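NADH oxidoreductase (Mesorhizobium loti, PDB 3PI7) probably binds NADPH and acts as an oxidoreductase on NAD(P)H, perhaps as a quinone reductase. Local coordinates at residues A[58-63]-A[342-347]; A[28-33]-A[332-337]. All blocks are in the same frame, centred on the assembly; numbering follows the deposited sequence.

In the fold
Both contacts tie early parts of the chain to its last twenty residues, within a chain that combines a GroES-like fold with a Rossmann fold. Along the sequence the order is 28-33, 58-63, 332-337, 342-347, so the two pairings cross. In interaction 1, strand 58-60 pairs with strand 345-348 in the mixed sheet; in interaction 2, the loop between strands 10-16 and 37-43 lies on helix 327-338, which directly precedes that C-terminal strand. Their centres are 12 Å apart, and Ile61 CD1 touches Val334 CG2 at 3.7 Å. The chain's end, returning after the Rossmann strands, thus adds a strand and a helix to the sheet and loop of the first part, as in this dehydrogenase family.

Interaction 1: residues A[58-63]-A[342-347]; sequences LASINP and NGKVFI
Leu58 opens the pairing with strand 345-347 through its backbone, its CA-H facing the carbonyl oxygen of Ile347. Ala59 and Ile347 form an antiparallel hydrogen-bonded pair: Ala59 N reaches Ile347 O at 2.8 Å and Ile347 N returns an equally short bond to Ala59 O, both close to straight and in the carbonyl planes. Next comes Ser60, paired with Phe346 without backbone bonds; both side chains lie on the same face of the sheet, and Ser60 OG approaches Phe346 CE2 obliquely, at 3.4 Å. That hydroxyl has its main polar partner in Ala144 O. Beyond Ser60 the pairing frays, since Ile61 N makes just a weak bond to Val345 O, and a water joins Ile61 O to Val345 N. In Ile61, chi1 (-52°) directs CG1 beside the backbone N, and the trans chi2 (163°) then carries CD1 to its two partners, 3.6 Å from Val345 CG1 and 3.7 Å from Ile347 CG1. The side chain runs alongside the valine but crosses Ile347 at about a right angle. Asn62 ends the contact. The extended Lys344 chain runs past Ser60, with CE 3.5 Å from Ser60 CB, and NZ donates to Asn62 OD1 at 2.8 Å, tilted 17° from the amide's carbonyl plane. Asn62 ND2 is bonded to Glu86 OE2, which also forms a long, weak ion pair with the lysine. An alanine in place of Asn62 would probably leave the buried ammonium without its amide oxygen and Glu86 without one donor. The chemistry is therefore divided: a short beta ladder, an aliphatic cluster on one side, and on the other a buried lysine whose charge is likely to be eased by the amide oxygen and the more distant carboxylate.

Interaction 2: residues A[28-33]-A[332-337]; sequences SALEAM and AWVPAE
The ring of Pro335 is the bump that residues 30-33 of the loop lie against. On the side of helix 327-338 turned to the loop, it meets backbone and side chains together: CB lies 3.5 Å from Leu30 O, CG stands 3.8 Å from Ala32 CA, and CD presses on Met33 CG at 3.5 Å, tighter than usual for two carbons. The hollow receiving the ring is thus built largely from main chain, with the selenomethionine Met33 as one wall and Leu30 as another. Leu30 touches more lightly, its CD2 branch 4.2 Å from Pro335 CG.

The Met33 side chain supplies the second fit. Its chain bends at chi2 (-93°), carrying SE past the proline to Val334, where it lies 4.0 Å from CG1. A further bend at chi3 (-88°) puts the terminal CE 3.9 Å from Val334 CB, near the fork of the two methyl branches. Met33 also touches Ile331, one turn back on the helix, while Leu30 reaches Leu338 further on and packs against Val66 and Ile69 of helix 63-69. Polar atoms meet through a water, which donates to both Leu30 O and Pro335 O and so bridges loop and helix beside the ring. The helix is kinked here; Pro335 has no N-H to offer to the preceding turn, and its ring instead serves as a packing surface. This is apolar packing of an irregular loop on a helix, and it joins the connection between strands 10-16 and 37-43 to the last helix of an enoyl-reductase-type chain, consistent with a place in its GroES-like part.

Interaction 1: residues A[58-63]-A[342-347]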
ATOM      1  N   LEU A  58     -31.345  17.909  13.532  1.00 12.03           N
ATOM      2  CA  LEU A  58     -30.853  17.940  12.156  0.50 12.39           C
ATOM      3  C   LEU A  58     -29.945  16.757  11.940  1.00 16.42           C
ATOM      4  O   LEU A  58     -29.178  16.422  12.840  1.00 15.99           O
ATOM      5  CB  LEU A  58     -30.072  19.250  11.867  0.50 12.41           C
ATOM      6  CG  LEU A  58     -30.817  20.593  11.828  0.50 15.49           C
ATOM      7  CD1 LEU A  58     -29.841  21.758  11.890  0.50 14.71           C
ATOM      8  CD2 LEU A  58     -31.671  20.732  10.569  0.50 16.55           C
ATOM      9  N   ALA A  59     -30.006  16.135  10.773  1.00 12.53           N
ATOM     10  CA  ALA A  59     -29.106  15.022  10.495  1.00 13.14           C
ATOM     11  C   ALA A  59     -28.323  15.352   9.232  1.00 15.97           C
ATOM     12  O   ALA A  59     -28.869  15.952   8.321  1.00 16.88           O
ATOM     13  CB  ALA A  59     -29.898  13.720  10.331  1.00 13.53           C
ATOM     14  N   SER A  60     -27.039  15.038   9.209  1.00 13.62           N
ATOM     15  CA  SER A  60     -26.214  15.253   8.021  1.00 14.52           C
ATOM     16  C   SER A  60     -26.412  14.143   7.028  1.00 17.03           C
ATOM     17  O   SER A  60     -26.829  13.035   7.388  1.00 16.56           O
ATOM     18  CB  SER A  60     -24.728  15.281   8.375  1.00 18.63           C
ATOM     19  OG  SER A  60     -24.312  16.389   9.139  1.00 32.63           O
ATOM     20  N   ILE A  61     -26.031  14.406   5.786  1.00 14.96           N
ATOM     21  CA  ILE A  61     -25.941  13.399   4.732  1.00 15.72           C
ATOM     22  C   ILE A  61     -24.501  13.429   4.256  1.00 20.36           C
ATOM     23  O   ILE A  61     -24.051  14.458   3.731  1.00 20.67           O
ATOM     24  CB  ILE A  61     -26.933  13.543   3.564  1.00 20.15           C
ATOM     25  CG1 ILE A  61     -28.382  13.661   4.067  1.00 21.05           C
ATOM     26  CG2 ILE A  61     -26.762  12.348   2.579  1.00 20.67           C
ATOM     27  CD1 ILE A  61     -29.304  14.219   3.001  1.00 27.99           C
ATOM     28  N   ASN A  62     -23.770  12.341   4.475  1.00 16.42           N
ATOM     29  CA  ASN A  62     -22.366  12.241   4.063  1.00 16.42           C
ATOM     30  C   ASN A  62     -22.176  11.178   3.003  1.00 19.76           C
ATOM     31  O   ASN A  62     -22.982  10.252   2.953  1.00 18.32           O
ATOM     32  CB  ASN A  62     -21.497  11.876   5.272  1.00 17.81           C
ATOM     33  CG  ASN A  62     -21.436  12.964   6.306  1.00 34.91           C
ATOM     34  OD1 ASN A  62     -21.030  14.094   6.028  1.00 31.37           O
ATOM     35  ND2 ASN A  62     -21.916  12.663   7.497  1.00 24.73           N
ATOM     36  N   PRO A  63     -21.060  11.175   2.231  1.00 19.27           N
ATOM     37  CA  PRO A  63     -20.853  10.084   1.253  1.00 18.38           C
ATOM     38  C   PRO A  63     -20.938   8.705   1.918  1.00 18.47           C
ATOM     39  O   PRO A  63     -21.493   7.787   1.318  1.00 18.17           O
ATOM     40  CB  PRO A  63     -19.455  10.379   0.707  1.00 20.63           C
ATOM     41  CG  PRO A  63     -19.372  11.861   0.764  1.00 24.40           C
ATOM     42  CD  PRO A  63     -19.982  12.179   2.126  1.00 20.28           C
ATOM     43  N   ASN A 342     -21.190  21.572  -4.641  1.00 49.65           N
ATOM     44  CA  ASN A 342     -20.849  22.356  -3.444  1.00 49.40           C
ATOM     45  C   ASN A 342     -21.992  22.290  -2.409  1.00 54.85           C
ATOM     46  O   ASN A 342     -23.126  21.936  -2.750  1.00 55.72           O
ATOM     47  CB  ASN A 342     -20.482  23.823  -3.799  1.00 48.02           C
ATOM     48  CG  ASN A 342     -19.686  23.969  -5.094  1.00 61.20           C
ATOM     49  OD1 ASN A 342     -18.685  23.275  -5.333  1.00 48.38           O
ATOM     50  ND2 ASN A 342     -20.150  24.832  -5.992  1.00 49.12           N
ATOM     51  N   GLY A 343     -21.659  22.553  -1.148  1.00 50.66           N
ATOM     52  CA  GLY A 343     -22.605  22.515  -0.035  1.00 49.31           C
ATOM     53  C   GLY A 343     -23.083  21.132   0.386  1.00 48.66           C
ATOM     54  O   GLY A 343     -23.165  20.199  -0.425  1.00 49.30           O
ATOM     55  N   LYS A 344     -23.428  21.017   1.668  1.00 39.53           N
ATOM     56  CA  LYS A 344     -23.925  19.810   2.318  1.00 37.38           C
ATOM     57  C   LYS A 344     -25.471  19.839   2.430  1.00 38.04           C
ATOM     58  O   LYS A 344     -26.069  20.905   2.607  1.00 38.35           O
ATOM     59  CB  LYS A 344     -23.292  19.703   3.714  1.00 39.02           C
ATOM     60  CG  LYS A 344     -23.285  18.303   4.301  1.00 51.13           C
ATOM     61  CD  LYS A 344     -22.477  18.253   5.595  1.00 48.78           C
ATOM     62  CE  LYS A 344     -22.502  16.851   6.121  1.00 48.00           C
ATOM     63  NZ  LYS A 344     -21.452  16.583   7.140  1.00 46.12           N
ATOM     64  N   VAL A 345     -26.097  18.663   2.328  1.00 29.76           N
ATOM     65  CA  VAL A 345     -27.545  18.518   2.442  1.00 26.98           C
ATOM     66  C   VAL A 345     -27.841  17.959   3.845  1.00 27.88           C
ATOM     67  O   VAL A 345     -27.123  17.082   4.323  1.00 25.84           O
ATOM     68  CB  VAL A 345     -28.137  17.647   1.295  1.00 30.70           C
ATOM     69  CG1 VAL A 345     -29.648  17.487   1.432  1.00 30.32           C
ATOM     70  CG2 VAL A 345     -27.803  18.239  -0.078  1.00 30.20           C
ATOM     71  N   PHE A 346     -28.863  18.503   4.515  1.00 22.88           N
ATOM     72  CA  PHE A 346     -29.278  18.045   5.845  1.00 20.98           C
ATOM     73  C   PHE A 346     -30.718  17.591   5.797  1.00 22.83           C
ATOM     74  O   PHE A 346     -31.476  18.051   4.937  1.00 23.24           O
ATOM     75  CB  PHE A 346     -29.126  19.160   6.879  1.00 23.09           C
ATOM     76  CG  PHE A 346     -27.703  19.599   7.079  1.00 24.71           C
ATOM     77  CD1 PHE A 346     -27.123  20.551   6.235  1.00 29.46           C
ATOM     78  CD2 PHE A 346     -26.915  19.026   8.069  1.00 25.14           C
ATOM     79  CE1 PHE A 346     -25.782  20.930   6.396  1.00 30.56           C
ATOM     80  CE2 PHE A 346     -25.586  19.427   8.249  1.00 28.51           C
ATOM     81  CZ  PHE A 346     -25.025  20.360   7.403  1.00 28.66           C
ATOM     82  N   ILE A 347     -31.082  16.676   6.704  1.00 16.57           N
ATOM     83  CA  ILE A 347     -32.449  16.198   6.866  1.00 15.97           C
ATOM     84  C   ILE A 347     -32.967  16.769   8.196  1.00 19.13           C
ATOM     85  O   ILE A 347     -32.262  16.674   9.205  1.00 18.16           O
ATOM     86  CB  ILE A 347     -32.506  14.645   6.793  1.00 18.03           C
ATOM     87  CG1 ILE A 347     -32.114  14.170   5.377  1.00 18.61           C
ATOM     88  CG2 ILE A 347     -33.902  14.098   7.159  1.00 18.48           C
ATOM     89  CD1 ILE A 347     -31.882  12.600   5.217  1.00 19.08           C
TER
HETATM   90  O   HOH W   1     -24.552  16.164   1.673  1.00 33.32           O

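Interaction 2: residues A[28-33]-A[332-337]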
ATOM      1  N   SER A  28     -21.247   5.252  -6.614  1.00 23.16           N
ATOM      2  CA  SER A  28     -21.449   6.202  -5.538  1.00 22.07           C
ATOM      3  C   SER A  28     -22.553   7.245  -5.758  1.00 25.99           C
ATOM      4  O   SER A  28     -22.920   7.910  -4.798  1.00 25.20           O
ATOM      5  CB  SER A  28     -20.124   6.907  -5.268  1.00 22.96           C
ATOM      6  OG  SER A  28     -19.711   7.619  -6.421  1.00 28.40           O
ATOM      7  N   ALA A  29     -23.069   7.393  -6.987  1.00 24.96           N
ATOM      8  CA  ALA A  29     -24.146   8.341  -7.280  1.00 25.89           C
ATOM      9  C   ALA A  29     -25.454   7.849  -6.675  1.00 26.02           C
ATOM     10  O   ALA A  29     -25.744   6.652  -6.702  1.00 24.12           O
ATOM     11  CB  ALA A  29     -24.300   8.511  -8.787  1.00 27.41           C
ATOM     12  N   LEU A  30     -26.206   8.759  -6.085  1.00 24.58           N
ATOM     13  CA  LEU A  30     -27.512   8.421  -5.519  1.00 24.45           C
ATOM     14  C   LEU A  30     -28.545   8.944  -6.479  1.00 26.92           C
ATOM     15  O   LEU A  30     -28.834  10.141  -6.502  1.00 25.97           O
ATOM     16  CB  LEU A  30     -27.699   8.979  -4.106  1.00 23.61           C
ATOM     17  CG  LEU A  30     -28.980   8.510  -3.404  1.00 27.78           C
ATOM     18  CD1 LEU A  30     -28.907   7.019  -3.034  1.00 27.74           C
ATOM     19  CD2 LEU A  30     -29.286   9.374  -2.223  1.00 32.29           C
ATOM     20  N   GLU A  31     -28.994   8.053  -7.341  1.00 25.01           N
ATOM     21  CA  GLU A  31     -29.930   8.307  -8.407  1.00 27.41           C
ATOM     22  C   GLU A  31     -31.368   8.438  -7.863  1.00 27.50           C
ATOM     23  O   GLU A  31     -32.176   9.183  -8.416  1.00 28.15           O
ATOM     24  CB  GLU A  31     -29.809   7.178  -9.479  1.00 30.34           C
ATOM     25  CG  GLU A  31     -30.262   5.765  -9.090  1.00 44.26           C
ATOM     26  CD  GLU A  31     -29.533   4.950  -8.026  1.00 63.73           C
ATOM     27  OE1 GLU A  31     -28.519   5.424  -7.464  1.00 51.04           O
ATOM     28  OE2 GLU A  31     -29.997   3.820  -7.748  1.00 59.56           O
ATOM     29  N   ALA A  32     -31.686   7.678  -6.809  1.00 21.42           N
ATOM     30  CA  ALA A  32     -32.995   7.639  -6.163  1.00 21.39           C
ATOM     31  C   ALA A  32     -32.867   7.103  -4.740  1.00 22.72           C
ATOM     32  O   ALA A  32     -31.934   6.342  -4.452  1.00 21.19           O
ATOM     33  CB  ALA A  32     -33.957   6.767  -6.965  1.00 23.57           C
HETATM   34  N   MSE A  33     -33.822   7.474  -3.860  1.00 16.75           N
HETATM   35  CA  MSE A  33     -33.822   6.974  -2.491  1.00 14.37           C
HETATM   36  C   MSE A  33     -34.683   5.722  -2.347  1.00 15.60           C
HETATM   37  O   MSE A  33     -34.389   4.870  -1.513  1.00 16.02           O
HETATM   38  CB  MSE A  33     -34.364   8.050  -1.531  1.00 15.65           C
HETATM   39  CG  MSE A  33     -33.500   9.271  -1.476  1.00 18.12           C
HETATM   40 SE   MSE A  33     -32.234   9.168  -0.091  0.75 20.55          SE
HETATM   41  CE  MSE A  33     -33.227   9.913   1.399  1.00 16.72           C
ATOM     42  N   ALA A 332     -38.127  11.703  -1.619  1.00 21.44           N
ATOM     43  CA  ALA A 332     -38.335  12.264  -2.931  1.00 20.73           C
ATOM     44  C   ALA A 332     -37.232  13.184  -3.396  1.00 24.43           C
ATOM     45  O   ALA A 332     -36.872  13.098  -4.564  1.00 25.87           O
ATOM     46  CB  ALA A 332     -39.659  13.025  -2.972  1.00 21.79           C
ATOM     47  N   TRP A 333     -36.697  14.065  -2.533  1.00 20.84           N
ATOM     48  CA  TRP A 333     -35.835  15.130  -3.036  1.00 22.45           C
ATOM     49  C   TRP A 333     -34.401  15.189  -2.570  1.00 22.68           C
ATOM     50  O   TRP A 333     -33.666  16.062  -3.057  1.00 20.44           O
ATOM     51  CB  TRP A 333     -36.509  16.493  -2.777  1.00 23.10           C
ATOM     52  CG  TRP A 333     -37.935  16.534  -3.248  1.00 26.16           C
ATOM     53  CD1 TRP A 333     -39.037  16.729  -2.475  1.00 28.85           C
ATOM     54  CD2 TRP A 333     -38.420  16.211  -4.567  1.00 27.52           C
ATOM     55  NE1 TRP A 333     -40.178  16.597  -3.233  1.00 29.65           N
ATOM     56  CE2 TRP A 333     -39.825  16.310  -4.529  1.00 32.20           C
ATOM     57  CE3 TRP A 333     -37.794  15.895  -5.795  1.00 29.54           C
ATOM     58  CZ2 TRP A 333     -40.626  16.062  -5.655  1.00 32.67           C
ATOM     59  CZ3 TRP A 333     -38.588  15.626  -6.901  1.00 31.98           C
ATOM     60  CH2 TRP A 333     -39.985  15.736  -6.834  1.00 33.45           C
ATOM     61  N   VAL A 334     -33.960  14.291  -1.689  1.00 18.58           N
ATOM     62  CA  VAL A 334     -32.537  14.313  -1.337  1.00 18.74           C
ATOM     63  C   VAL A 334     -31.676  14.043  -2.638  1.00 21.54           C
ATOM     64  O   VAL A 334     -30.739  14.796  -2.848  1.00 21.97           O
ATOM     65  CB  VAL A 334     -32.203  13.347  -0.185  1.00 21.83           C
ATOM     66  CG1 VAL A 334     -30.754  12.875  -0.244  1.00 21.73           C
ATOM     67  CG2 VAL A 334     -32.520  13.998   1.161  1.00 21.62           C
ATOM     68  N   PRO A 335     -31.973  13.071  -3.538  1.00 20.28           N
ATOM     69  CA  PRO A 335     -31.091  12.875  -4.710  1.00 19.99           C
ATOM     70  C   PRO A 335     -30.951  14.119  -5.580  1.00 25.29           C
ATOM     71  O   PRO A 335     -29.850  14.398  -6.048  1.00 24.53           O
ATOM     72  CB  PRO A 335     -31.749  11.725  -5.471  1.00 22.30           C
ATOM     73  CG  PRO A 335     -32.460  10.970  -4.436  1.00 26.07           C
ATOM     74  CD  PRO A 335     -33.029  12.042  -3.522  1.00 21.82           C
ATOM     75  N   ALA A 336     -32.042  14.880  -5.768  1.00 24.19           N
ATOM     76  CA  ALA A 336     -32.000  16.118  -6.542  1.00 25.53           C
ATOM     77  C   ALA A 336     -31.090  17.122  -5.871  1.00 28.87           C
ATOM     78  O   ALA A 336     -30.379  17.846  -6.546  1.00 29.67           O
ATOM     79  CB  ALA A 336     -33.399  16.701  -6.683  1.00 27.07           C
ATOM     80  N   GLU A 337     -31.124  17.197  -4.542  1.00 26.01           N
ATOM     81  CA  GLU A 337     -30.278  18.143  -3.823  1.00 26.32           C
ATOM     82  C   GLU A 337     -28.821  17.704  -3.796  1.00 31.40           C
ATOM     83  O   GLU A 337     -27.939  18.558  -3.776  1.00 31.95           O
ATOM     84  CB  GLU A 337     -30.783  18.378  -2.386  1.00 27.93           C
ATOM     85  CG  GLU A 337     -32.111  19.112  -2.310  1.00 37.30           C
ATOM     86  CD  GLU A 337     -32.152  20.488  -2.952  1.00 51.99           C
ATOM     87  OE1 GLU A 337     -31.125  21.203  -2.921  1.00 43.43           O
ATOM     88  OE2 GLU A 337     -33.207  20.829  -3.530  1.00 52.68           O
TER
HETATM   89  O   HOH W   2     -27.913  12.481  -6.244  1.00 34.38           O